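PDB 6RJ1: Mgp-operon protein 3 from Mycoplasma pneumoniae, which probably works in cell adhesion as a membrane-anchored, extracellular surface protein of this human pathogen. Local coordinates for residues A[589-594]-A[829-834]; A[822-827]-A[906-911]; A[498-501]-A[505-508]; A[578-583]-A[669-674]. All coordinates share one frame; numbering follows the deposited sequence.

Contact 1: A[589-594]-A[829-834]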
loop_
_atom_site.group_PDB
_atom_site.type_symbol
_atom_site.label_atom_id
_atom_site.label_comp_id
_atom_site.label_asym_id
_atom_site.label_seq_id
_atom_site.Cartn_x
_atom_site.Cartn_y
_atom_site.Cartn_z
ATOM N N GLY A 589 -13.149 -27.340 -3.994
ATOM C CA GLY A 589 -12.227 -27.313 -2.866
ATOM C C GLY A 589 -10.776 -27.077 -3.218
ATOM O O GLY A 589 -10.336 -27.373 -4.331
ATOM N N GLY A 590 -10.043 -26.554 -2.248
ATOM C CA GLY A 590 -8.616 -26.299 -2.375
ATOM C C GLY A 590 -8.315 -24.860 -2.692
ATOM O O GLY A 590 -9.173 -24.162 -3.237
ATOM N N TYR A 591 -7.089 -24.415 -2.366
ATOM C CA TYR A 591 -6.669 -23.041 -2.620
ATOM C C TYR A 591 -6.770 -22.656 -4.090
ATOM O O TYR A 591 -7.376 -21.628 -4.386
ATOM C CB TYR A 591 -5.257 -22.752 -2.072
ATOM C CG TYR A 591 -4.814 -21.316 -2.278
ATOM C CD1 TYR A 591 -5.221 -20.307 -1.409
ATOM C CD2 TYR A 591 -4.002 -20.962 -3.356
ATOM C CE1 TYR A 591 -4.822 -18.979 -1.600
ATOM C CE2 TYR A 591 -3.600 -19.640 -3.560
ATOM C CZ TYR A 591 -4.008 -18.651 -2.677
ATOM O OH TYR A 591 -3.623 -17.342 -2.878
ATOM N N LYS A 592 -6.180 -23.461 -5.003
ATOM C CA LYS A 592 -6.168 -23.155 -6.438
ATOM C C LYS A 592 -7.548 -23.062 -7.060
ATOM O O LYS A 592 -7.780 -22.152 -7.853
ATOM C CB LYS A 592 -5.279 -24.111 -7.241
ATOM C CG LYS A 592 -4.732 -23.452 -8.515
ATOM C CD LYS A 592 -3.677 -24.296 -9.230
ATOM C CE LYS A 592 -2.606 -23.451 -9.884
ATOM N NZ LYS A 592 -1.683 -22.831 -8.886
ATOM N N ALA A 593 -8.468 -23.967 -6.699
ATOM C CA ALA A 593 -9.821 -23.932 -7.250
ATOM C C ALA A 593 -10.564 -22.676 -6.824
ATOM O O ALA A 593 -11.281 -22.093 -7.644
ATOM C CB ALA A 593 -10.596 -25.170 -6.837
ATOM N N LEU A 594 -10.363 -22.238 -5.563
ATOM C CA LEU A 594 -10.995 -21.043 -5.002
ATOM C C LEU A 594 -10.511 -19.769 -5.673
ATOM O O LEU A 594 -11.332 -18.925 -6.025
ATOM C CB LEU A 594 -10.774 -20.947 -3.485
ATOM C CG LEU A 594 -11.554 -21.909 -2.592
ATOM C CD1 LEU A 594 -11.000 -21.897 -1.193
ATOM C CD2 LEU A 594 -13.024 -21.569 -2.548
ATOM N N SER A 829 -3.512 -27.683 -1.570
ATOM C CA SER A 829 -2.829 -27.170 -0.388
ATOM C C SER A 829 -2.670 -25.661 -0.486
ATOM O O SER A 829 -2.421 -25.133 -1.579
ATOM C CB SER A 829 -1.459 -27.826 -0.234
ATOM O OG SER A 829 -1.579 -29.194 0.125
ATOM N N GLU A 830 -2.839 -24.964 0.657
ATOM C CA GLU A 830 -2.635 -23.518 0.734
ATOM C C GLU A 830 -1.157 -23.196 0.433
ATOM O O GLU A 830 -0.307 -24.050 0.690
ATOM C CB GLU A 830 -3.063 -22.966 2.102
ATOM C CG GLU A 830 -4.473 -22.401 2.087
ATOM C CD GLU A 830 -4.757 -21.347 3.142
ATOM O OE1 GLU A 830 -5.314 -21.712 4.205
ATOM O OE2 GLU A 830 -4.428 -20.160 2.909
ATOM N N PRO A 831 -0.822 -22.036 -0.190
ATOM C CA PRO A 831 0.586 -21.762 -0.511
ATOM C C PRO A 831 1.438 -21.723 0.742
ATOM O O PRO A 831 1.051 -21.106 1.741
ATOM C CB PRO A 831 0.543 -20.405 -1.226
ATOM C CG PRO A 831 -0.729 -19.782 -0.791
ATOM C CD PRO A 831 -1.688 -20.913 -0.602
ATOM N N ILE A 832 2.563 -22.447 0.705
ATOM C CA ILE A 832 3.478 -22.524 1.839
ATOM C C ILE A 832 4.429 -21.293 1.884
ATOM O O ILE A 832 5.167 -21.138 2.858
ATOM C CB ILE A 832 4.205 -23.896 1.938
ATOM C CG1 ILE A 832 4.969 -24.269 0.641
ATOM C CG2 ILE A 832 3.213 -25.001 2.362
ATOM C CD1 ILE A 832 5.976 -25.474 0.790
ATOM N N SER A 833 4.346 -20.392 0.863
ATOM C CA SER A 833 5.127 -19.156 0.730
ATOM C C SER A 833 4.527 -18.004 1.550
ATOM O O SER A 833 5.208 -17.014 1.816
ATOM C CB SER A 833 5.223 -18.744 -0.737
ATOM O OG SER A 833 3.951 -18.413 -1.268
ATOM N N PHE A 834 3.242 -18.124 1.915
ATOM C CA PHE A 834 2.523 -17.116 2.694
ATOM C C PHE A 834 1.922 -17.726 3.959
ATOM O O PHE A 834 1.342 -18.814 3.911
ATOM C CB PHE A 834 1.417 -16.472 1.841
ATOM C CG PHE A 834 0.599 -15.400 2.520
ATOM C CD1 PHE A 834 -0.552 -15.723 3.229
ATOM C CD2 PHE A 834 0.954 -14.062 2.418
ATOM C CE1 PHE A 834 -1.313 -14.731 3.852
ATOM C CE2 PHE A 834 0.179 -13.072 3.022
ATOM C CZ PHE A 834 -0.950 -13.411 3.729
#
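The Y591 ring is overlapped on one face by P831. P831 CD stands 3.4 Å from the ring centroid and only 7° off the ring normal. This is a CH-pi contact made almost over the ring centre. CD is at similar distances from all six ring carbons, with Y591 CG and CD2 at 3.6 Å. P831 CG leans over the far part of the ring, 3.9 Å from Y591 CZ. The two side chains cross at about a right angle.

Y591 CG lies anti to the backbone N (chi1 -178°), which carries the ring out from the start of helix 591-595 to the proline. The root of the side chain also packs on backbone: Y591 CB is 3.7 Å from S829 O and 3.9 Å from E830 CA. E830 touches the ring through CG, 4.1 Å from Y591 CD1, at an oblique approach.

G590 is the N-cap residue and has a positive phi. Its O accepts from L594 N at 3.2 Å in the first turn. H731 of strand 723-732 touches E830 and P831, and its ring also meets that of Y591. The polar end of S829 turns to D826. A backbone bond of Y591 with N828 ties the helix start to the same loop, which leads into strand 834-838 of an antiparallel sheet.

Between these two segments the contact is therefore apolar in character: the P831 CD methylene, polarised by the adjoining N, lies over the tyrosine pi face, and the directional bonds are left to the flanking backbone.

Contact 2: A[822-827]-A[906-911]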
loop_
_atom_site.group_PDB
_atom_site.type_symbol
_atom_site.label_atom_id
_atom_site.label_comp_id
_atom_site.label_asym_id
_atom_site.label_seq_id
_atom_site.Cartn_x
_atom_site.Cartn_y
_atom_site.Cartn_z
ATOM N N LEU A 822 8.658 -20.280 -1.844
ATOM C CA LEU A 822 8.509 -21.657 -1.358
ATOM C C LEU A 822 7.188 -22.282 -1.832
ATOM O O LEU A 822 6.105 -21.793 -1.501
ATOM C CB LEU A 822 8.668 -21.729 0.168
ATOM C CG LEU A 822 8.906 -23.119 0.775
ATOM C CD1 LEU A 822 10.305 -23.640 0.461
ATOM C CD2 LEU A 822 8.696 -23.095 2.279
ATOM N N ASP A 823 7.303 -23.340 -2.654
ATOM C CA ASP A 823 6.185 -24.039 -3.291
ATOM C C ASP A 823 6.164 -25.552 -2.985
ATOM O O ASP A 823 7.160 -26.117 -2.527
ATOM C CB ASP A 823 6.254 -23.782 -4.816
ATOM C CG ASP A 823 5.009 -24.142 -5.610
ATOM O OD1 ASP A 823 3.980 -23.435 -5.462
ATOM O OD2 ASP A 823 5.067 -25.118 -6.398
ATOM N N SER A 824 5.006 -26.193 -3.224
ATOM C CA SER A 824 4.786 -27.633 -3.060
ATOM C C SER A 824 4.112 -28.209 -4.321
ATOM O O SER A 824 3.646 -27.443 -5.176
ATOM C CB SER A 824 3.941 -27.914 -1.818
ATOM O OG SER A 824 3.815 -29.309 -1.586
ATOM N N THR A 825 4.072 -29.557 -4.435
ATOM C CA THR A 825 3.458 -30.279 -5.561
ATOM C C THR A 825 1.928 -30.064 -5.609
ATOM O O THR A 825 1.401 -29.708 -6.668
ATOM C CB THR A 825 3.839 -31.780 -5.529
ATOM O OG1 THR A 825 5.256 -31.918 -5.385
ATOM C CG2 THR A 825 3.368 -32.541 -6.776
ATOM N N ASP A 826 1.235 -30.273 -4.459
ATOM C CA ASP A 826 -0.223 -30.162 -4.306
ATOM C C ASP A 826 -0.771 -28.735 -4.487
ATOM O O ASP A 826 -0.290 -27.791 -3.849
ATOM C CB ASP A 826 -0.676 -30.763 -2.960
ATOM C CG ASP A 826 -2.170 -31.015 -2.853
ATOM O OD1 ASP A 826 -2.700 -31.816 -3.658
ATOM O OD2 ASP A 826 -2.806 -30.429 -1.955
ATOM N N LYS A 827 -1.794 -28.606 -5.366
ATOM C CA LYS A 827 -2.498 -27.356 -5.698
ATOM C C LYS A 827 -3.704 -27.082 -4.773
ATOM O O LYS A 827 -4.146 -25.936 -4.656
ATOM C CB LYS A 827 -2.892 -27.309 -7.189
ATOM C CG LYS A 827 -3.844 -28.413 -7.665
ATOM C CD LYS A 827 -4.832 -27.901 -8.726
ATOM C CE LYS A 827 -4.318 -27.970 -10.149
ATOM N NZ LYS A 827 -4.370 -29.352 -10.696
ATOM N N THR A 906 13.055 -34.289 4.983
ATOM C CA THR A 906 12.140 -33.155 4.799
ATOM C C THR A 906 12.261 -32.630 3.355
ATOM O O THR A 906 13.090 -31.764 3.049
ATOM C CB THR A 906 12.307 -32.101 5.915
ATOM O OG1 THR A 906 11.984 -32.727 7.153
ATOM C CG2 THR A 906 11.390 -30.883 5.736
ATOM N N THR A 907 11.439 -33.215 2.468
ATOM C CA THR A 907 11.378 -32.900 1.044
ATOM C C THR A 907 10.332 -31.798 0.854
ATOM O O THR A 907 10.693 -30.620 0.803
ATOM C CB THR A 907 11.109 -34.187 0.232
ATOM O OG1 THR A 907 11.933 -35.247 0.728
ATOM C CG2 THR A 907 11.335 -33.999 -1.266
ATOM N N THR A 908 9.039 -32.182 0.794
ATOM C CA THR A 908 7.916 -31.257 0.650
ATOM C C THR A 908 7.329 -30.889 2.016
ATOM O O THR A 908 7.370 -31.701 2.946
ATOM C CB THR A 908 6.861 -31.788 -0.356
ATOM O OG1 THR A 908 5.882 -30.767 -0.595
ATOM C CG2 THR A 908 6.183 -33.095 0.099
ATOM N N LEU A 909 6.794 -29.664 2.132
ATOM C CA LEU A 909 6.170 -29.200 3.362
ATOM C C LEU A 909 4.672 -29.048 3.146
ATOM O O LEU A 909 4.255 -28.443 2.159
ATOM C CB LEU A 909 6.816 -27.893 3.850
ATOM C CG LEU A 909 7.059 -27.765 5.358
ATOM C CD1 LEU A 909 8.107 -28.764 5.855
ATOM C CD2 LEU A 909 7.517 -26.374 5.704
ATOM N N SER A 910 3.867 -29.647 4.041
ATOM C CA SER A 910 2.401 -29.622 3.976
ATOM C C SER A 910 1.826 -28.325 4.530
ATOM O O SER A 910 0.865 -27.796 3.967
ATOM C CB SER A 910 1.804 -30.827 4.700
ATOM O OG SER A 910 2.249 -30.906 6.044
ATOM N N GLN A 911 2.416 -27.814 5.625
ATOM C CA GLN A 911 2.009 -26.572 6.287
ATOM C C GLN A 911 3.007 -25.447 6.007
ATOM O O GLN A 911 4.206 -25.704 5.885
ATOM C CB GLN A 911 1.880 -26.801 7.804
ATOM C CG GLN A 911 0.451 -26.698 8.322
ATOM C CD GLN A 911 0.123 -25.300 8.784
ATOM O OE1 GLN A 911 0.261 -24.965 9.968
ATOM N NE2 GLN A 911 -0.319 -24.450 7.862
#
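The two loops come closest where the extended backbone at S824 passes T908, with their CA atoms 6.1 Å apart. Both residues turn a hydroxyl into the gap. S824 OG donates to T908 OG1 at 2.7 Å, and this is the one hydrogen bond between the segments. The two oxygens meet tip to tip. Each lies anti to its own backbone N, with chi1 -175° in S824 and -172° in T908, and these torsions put both oxygens in the gap.

S824 also has the L909 carbonyl nearby, with S824 OG 3.9 Å from L909 O, as a looser approach. Segment 822-827 follows strand 820-821, and segment 906-911 lies between strands 888-896 and 914-920. The contact thus joins loops from two separate antiparallel sheets, consistent with neighbouring blades in a protein whose adhesin family belongs to the beta-propeller clan.

L822 and L909 are buried beside the hydroxyl pair. They meet through a shared neighbour, I832, on which both side chains pack. L822 also reaches F900, while L909 reaches I898. The hydroxyl pair itself lies nearer the surface, since T908 is exposed and S824 partly so. After S824 the chain turns at T825, which has helical backbone angles. T825 N is 4.4 Å from T908 OG1.

Contact 3: A[498-501]-A[505-508]; sequences LNWG and QKQF
W500 sets its CG anti to the carbonyl carbon (chi1 -66°), while K506 sets its CG anti to the backbone N (chi1 -171°), and the indole and the lysine stem meet. The two side chains cross at about a right angle. K506 CG comes to 3.7 Å from W500 CD1, reaching the pyrrole part of the indole obliquely. K506 CB is almost as near. Further out the lysine bends at chi3.

Q505 covers the backbone side of W500. Its CB packs 3.9 Å from W500 CB, and its amide lies against the carbonyl, CD to W500 O at 3.4 Å. This amide contact is packing, since the angle is poor for NE2. The hydrogen bonds go elsewhere: W500 O with S730 OG, and Q505 OE1 with T502 OG1.

An Asx turn shapes the loop just before the helix. G501 N donates to N499 OD1 at 2.9 Å with an N-H...O angle of 152°, approaching from above the plane of the side-chain carbonyl. The positive phi of G501 then redirects the chain into helix 503-511.

The contact is a short strand-loop-helix connection. Strand 496-498 runs parallel to strand 723-732 in a mixed sheet. W500 packs on L693 and V695 of strand 693-699 and on Y538 of strand 538-546, and Q505 touches S730 of strand 723-732.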
loop_
_atom_site.group_PDB
_atom_site.type_symbol
_atom_site.label_atom_id
_atom_site.label_comp_id
_atom_site.label_asym_id
_atom_site.label_seq_id
_atom_site.Cartn_x
_atom_site.Cartn_y
_atom_site.Cartn_z
ATOM N N LEU A 498 3.518 -8.268 -12.737
ATOM C CA LEU A 498 3.834 -9.156 -11.625
ATOM C C LEU A 498 3.068 -10.461 -11.770
ATOM O O LEU A 498 2.081 -10.531 -12.510
ATOM C CB LEU A 498 3.487 -8.490 -10.273
ATOM C CG LEU A 498 4.161 -7.143 -9.954
ATOM C CD1 LEU A 498 3.693 -6.599 -8.647
ATOM C CD2 LEU A 498 5.679 -7.250 -9.922
ATOM N N ASN A 499 3.557 -11.504 -11.096
ATOM C CA ASN A 499 2.889 -12.791 -11.045
ATOM C C ASN A 499 1.928 -12.682 -9.866
ATOM O O ASN A 499 2.341 -12.336 -8.755
ATOM C CB ASN A 499 3.893 -13.921 -10.853
ATOM C CG ASN A 499 3.322 -15.319 -10.892
ATOM O OD1 ASN A 499 2.109 -15.557 -10.833
ATOM N ND2 ASN A 499 4.202 -16.288 -10.989
ATOM N N TRP A 500 0.637 -12.891 -10.139
ATOM C CA TRP A 500 -0.441 -12.789 -9.161
ATOM C C TRP A 500 -0.782 -14.154 -8.546
ATOM O O TRP A 500 -1.661 -14.252 -7.688
ATOM C CB TRP A 500 -1.656 -12.091 -9.803
ATOM C CG TRP A 500 -1.362 -10.655 -10.140
ATOM C CD1 TRP A 500 -0.704 -10.185 -11.243
ATOM C CD2 TRP A 500 -1.647 -9.514 -9.325
ATOM N NE1 TRP A 500 -0.561 -8.818 -11.165
ATOM C CE2 TRP A 500 -1.130 -8.380 -9.994
ATOM C CE3 TRP A 500 -2.310 -9.334 -8.099
ATOM C CZ2 TRP A 500 -1.236 -7.086 -9.465
ATOM C CZ3 TRP A 500 -2.421 -8.052 -7.582
ATOM C CH2 TRP A 500 -1.873 -6.948 -8.253
ATOM N N GLY A 501 -0.034 -15.176 -8.958
ATOM C CA GLY A 501 -0.189 -16.545 -8.491
ATOM C C GLY A 501 -0.638 -17.451 -9.609
ATOM O O GLY A 501 -0.023 -18.487 -9.863
ATOM N N GLN A 505 -5.803 -14.986 -11.672
ATOM C CA GLN A 505 -5.639 -13.964 -10.644
ATOM C C GLN A 505 -5.191 -12.617 -11.212
ATOM O O GLN A 505 -5.629 -11.576 -10.709
ATOM C CB GLN A 505 -4.728 -14.444 -9.515
ATOM C CG GLN A 505 -5.500 -15.196 -8.435
ATOM C CD GLN A 505 -4.587 -15.868 -7.452
ATOM O OE1 GLN A 505 -3.936 -16.869 -7.763
ATOM N NE2 GLN A 505 -4.535 -15.339 -6.238
ATOM N N LYS A 506 -4.372 -12.640 -12.293
ATOM C CA LYS A 506 -3.926 -11.432 -12.997
ATOM C C LYS A 506 -5.141 -10.832 -13.716
ATOM O O LYS A 506 -5.412 -9.636 -13.569
ATOM C CB LYS A 506 -2.817 -11.767 -14.010
ATOM C CG LYS A 506 -2.152 -10.534 -14.634
ATOM C CD LYS A 506 -0.925 -10.879 -15.493
ATOM C CE LYS A 506 -1.262 -11.208 -16.925
ATOM N NZ LYS A 506 -0.042 -11.556 -17.701
ATOM N N GLN A 507 -5.884 -11.698 -14.460
ATOM C CA GLN A 507 -7.092 -11.376 -15.227
ATOM C C GLN A 507 -8.105 -10.638 -14.358
ATOM O O GLN A 507 -8.637 -9.626 -14.796
ATOM C CB GLN A 507 -7.725 -12.645 -15.815
ATOM C CG GLN A 507 -6.986 -13.230 -17.012
ATOM C CD GLN A 507 -7.546 -14.575 -17.427
ATOM O OE1 GLN A 507 -8.759 -14.789 -17.495
ATOM N NE2 GLN A 507 -6.674 -15.515 -17.727
ATOM N N PHE A 508 -8.318 -11.106 -13.107
ATOM C CA PHE A 508 -9.225 -10.474 -12.151
ATOM C C PHE A 508 -8.871 -9.009 -11.896
ATOM O O PHE A 508 -9.752 -8.158 -11.969
ATOM C CB PHE A 508 -9.247 -11.248 -10.822
ATOM C CG PHE A 508 -10.341 -12.282 -10.746
ATOM C CD1 PHE A 508 -11.652 -11.912 -10.472
ATOM C CD2 PHE A 508 -10.064 -13.629 -10.957
ATOM C CE1 PHE A 508 -12.662 -12.868 -10.402
ATOM C CE2 PHE A 508 -11.085 -14.584 -10.912
ATOM C CZ PHE A 508 -12.379 -14.193 -10.657
#

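Contact 4: A[578-583]-A[669-674]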
loop_
_atom_site.group_PDB
_atom_site.type_symbol
_atom_site.label_atom_id
_atom_site.label_comp_id
_atom_site.label_asym_id
_atom_site.label_seq_id
_atom_site.Cartn_x
_atom_site.Cartn_y
_atom_site.Cartn_z
ATOM N N ALA A 578 -16.562 -0.822 -10.473
ATOM C CA ALA A 578 -15.900 -1.796 -9.611
ATOM C C ALA A 578 -16.923 -2.772 -9.063
ATOM O O ALA A 578 -18.071 -2.396 -8.837
ATOM C CB ALA A 578 -15.218 -1.077 -8.459
ATOM N N TRP A 579 -16.516 -4.022 -8.833
ATOM C CA TRP A 579 -17.422 -5.041 -8.305
ATOM C C TRP A 579 -16.678 -6.084 -7.480
ATOM O O TRP A 579 -15.463 -6.264 -7.650
ATOM C CB TRP A 579 -18.210 -5.713 -9.446
ATOM C CG TRP A 579 -17.323 -6.348 -10.474
ATOM C CD1 TRP A 579 -16.783 -7.600 -10.430
ATOM C CD2 TRP A 579 -16.794 -5.720 -11.651
ATOM N NE1 TRP A 579 -15.945 -7.789 -11.501
ATOM C CE2 TRP A 579 -15.934 -6.650 -12.269
ATOM C CE3 TRP A 579 -16.954 -4.451 -12.238
ATOM C CZ2 TRP A 579 -15.269 -6.369 -13.470
ATOM C CZ3 TRP A 579 -16.260 -4.160 -13.402
ATOM C CH2 TRP A 579 -15.456 -5.122 -14.023
ATOM N N SER A 580 -17.420 -6.790 -6.609
ATOM C CA SER A 580 -16.924 -7.863 -5.753
ATOM C C SER A 580 -16.477 -9.057 -6.614
ATOM O O SER A 580 -17.224 -9.494 -7.507
ATOM C CB SER A 580 -18.025 -8.301 -4.789
ATOM O OG SER A 580 -17.697 -9.511 -4.126
ATOM N N THR A 581 -15.261 -9.569 -6.349
ATOM C CA THR A 581 -14.698 -10.707 -7.084
ATOM C C THR A 581 -14.550 -11.948 -6.207
ATOM O O THR A 581 -13.716 -12.807 -6.495
ATOM C CB THR A 581 -13.382 -10.332 -7.745
ATOM O OG1 THR A 581 -12.448 -9.936 -6.741
ATOM C CG2 THR A 581 -13.544 -9.275 -8.811
ATOM N N THR A 582 -15.364 -12.047 -5.148
ATOM C CA THR A 582 -15.333 -13.173 -4.220
ATOM C C THR A 582 -15.779 -14.452 -4.925
ATOM O O THR A 582 -16.776 -14.438 -5.644
ATOM C CB THR A 582 -16.162 -12.839 -2.970
ATOM O OG1 THR A 582 -15.650 -11.629 -2.411
ATOM C CG2 THR A 582 -16.136 -13.948 -1.923
ATOM N N ALA A 583 -15.026 -15.546 -4.721
ATOM C CA ALA A 583 -15.304 -16.869 -5.274
ATOM C C ALA A 583 -16.704 -17.315 -4.866
ATOM O O ALA A 583 -17.112 -17.079 -3.729
ATOM C CB ALA A 583 -14.276 -17.862 -4.756
ATOM N N VAL A 669 -18.398 -4.898 2.758
ATOM C CA VAL A 669 -18.082 -5.109 4.179
ATOM C C VAL A 669 -17.586 -6.559 4.351
ATOM O O VAL A 669 -16.548 -6.785 4.965
ATOM C CB VAL A 669 -19.300 -4.790 5.092
ATOM C CG1 VAL A 669 -19.058 -5.222 6.532
ATOM C CG2 VAL A 669 -19.656 -3.314 5.036
ATOM N N PHE A 670 -18.312 -7.524 3.770
ATOM C CA PHE A 670 -17.980 -8.946 3.812
ATOM C C PHE A 670 -16.638 -9.257 3.147
ATOM O O PHE A 670 -15.865 -10.064 3.655
ATOM C CB PHE A 670 -19.129 -9.770 3.203
ATOM C CG PHE A 670 -20.166 -10.205 4.214
ATOM C CD1 PHE A 670 -20.949 -9.271 4.880
ATOM C CD2 PHE A 670 -20.345 -11.549 4.516
ATOM C CE1 PHE A 670 -21.886 -9.673 5.838
ATOM C CE2 PHE A 670 -21.282 -11.950 5.472
ATOM C CZ PHE A 670 -22.049 -11.008 6.127
ATOM N N ASP A 671 -16.348 -8.573 2.046
ATOM C CA ASP A 671 -15.116 -8.719 1.275
ATOM C C ASP A 671 -13.913 -8.126 1.987
ATOM O O ASP A 671 -12.808 -8.641 1.846
ATOM C CB ASP A 671 -15.280 -8.058 -0.096
ATOM C CG ASP A 671 -16.160 -8.796 -1.097
ATOM O OD1 ASP A 671 -16.952 -9.670 -0.676
ATOM O OD2 ASP A 671 -16.055 -8.502 -2.295
ATOM N N ALA A 672 -14.106 -7.022 2.712
ATOM C CA ALA A 672 -13.012 -6.354 3.402
ATOM C C ALA A 672 -12.695 -6.999 4.733
ATOM O O ALA A 672 -11.548 -6.966 5.167
ATOM C CB ALA A 672 -13.346 -4.891 3.599
ATOM N N LEU A 673 -13.706 -7.585 5.387
ATOM C CA LEU A 673 -13.568 -8.196 6.700
ATOM C C LEU A 673 -13.384 -9.722 6.661
ATOM O O LEU A 673 -13.168 -10.338 7.708
ATOM C CB LEU A 673 -14.766 -7.780 7.565
ATOM C CG LEU A 673 -14.676 -6.447 8.324
ATOM C CD1 LEU A 673 -14.668 -5.243 7.388
ATOM C CD2 LEU A 673 -15.835 -6.300 9.280
ATOM N N GLY A 674 -13.415 -10.299 5.458
ATOM C CA GLY A 674 -13.234 -11.730 5.223
ATOM C C GLY A 674 -14.302 -12.584 5.861
ATOM O O GLY A 674 -13.986 -13.553 6.557
HETATM O O HOH W 1 -13.903 -8.489 -3.870
#
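D671 turns its carboxylate from helix 666-673 toward two hydroxyls of the loop 578-583, making a buried polar bridge between helix and loop within the MgpC adhesin region. Each hydroxyl takes a different oxygen. S580 OG donates at 2.7 Å to D671 OD2, which accepts on its syn lone pair, the side facing the other oxygen. T582 OG1 donates to D671 OD1 at 2.9 Å in a weak hydrogen bond. The T582 and D671 side chains cross at a slant.

D671 CG stands anti to its carbonyl carbon (chi1 -73°), which aims the acid across the gap. On the loop, S580 and T582 both point toward the helix, and T581 between them points elsewhere. T582 puts OG1 beside its own backbone N and leaves CG2 anti to it. The main chains stay well apart, with T582 CA and D671 CA at 7.1 Å, so side chains and water span the space.

N606 supports the loop side, as its ND2 bonds both S580 OG and T582 O. N676 ND2 adds a weak hydrogen bond to D671 OD1, and D671 O bonds Y732 OH. Several donors at a buried acid are consistent with an ionised carboxylate.

A water completes the bridge: it accepts from T581 N at 3.0 Å and donates to D671 OD2 at 2.7 Å, giving that oxygen a second donor beside S580 OG.

Contacts 1 and 2 share one loop, between strands 820-821 and 834-838, and their centres are about 11 Å apart. They touch directly: K592 N lies 3.2 Å from K827 O, a probable hydrogen bond, and I832 packs against L822. Contact 3 lies about 14 Å from contact 1 and about 17 Å from contact 4, both between centres. It meets contact 4 where F508 CD1 packs 3.6 Å from T581 CB. Contacts 1 and 4 are linked through segments 578-583 and 589-594, where L594 O approaches A583 CB. Contacts 2 and 4 stay apart, about 13 Å between nearest atoms. Contact 1 joins the part of the chain that holds contacts 3 and 4 to the antiparallel sheet with strand 834-838.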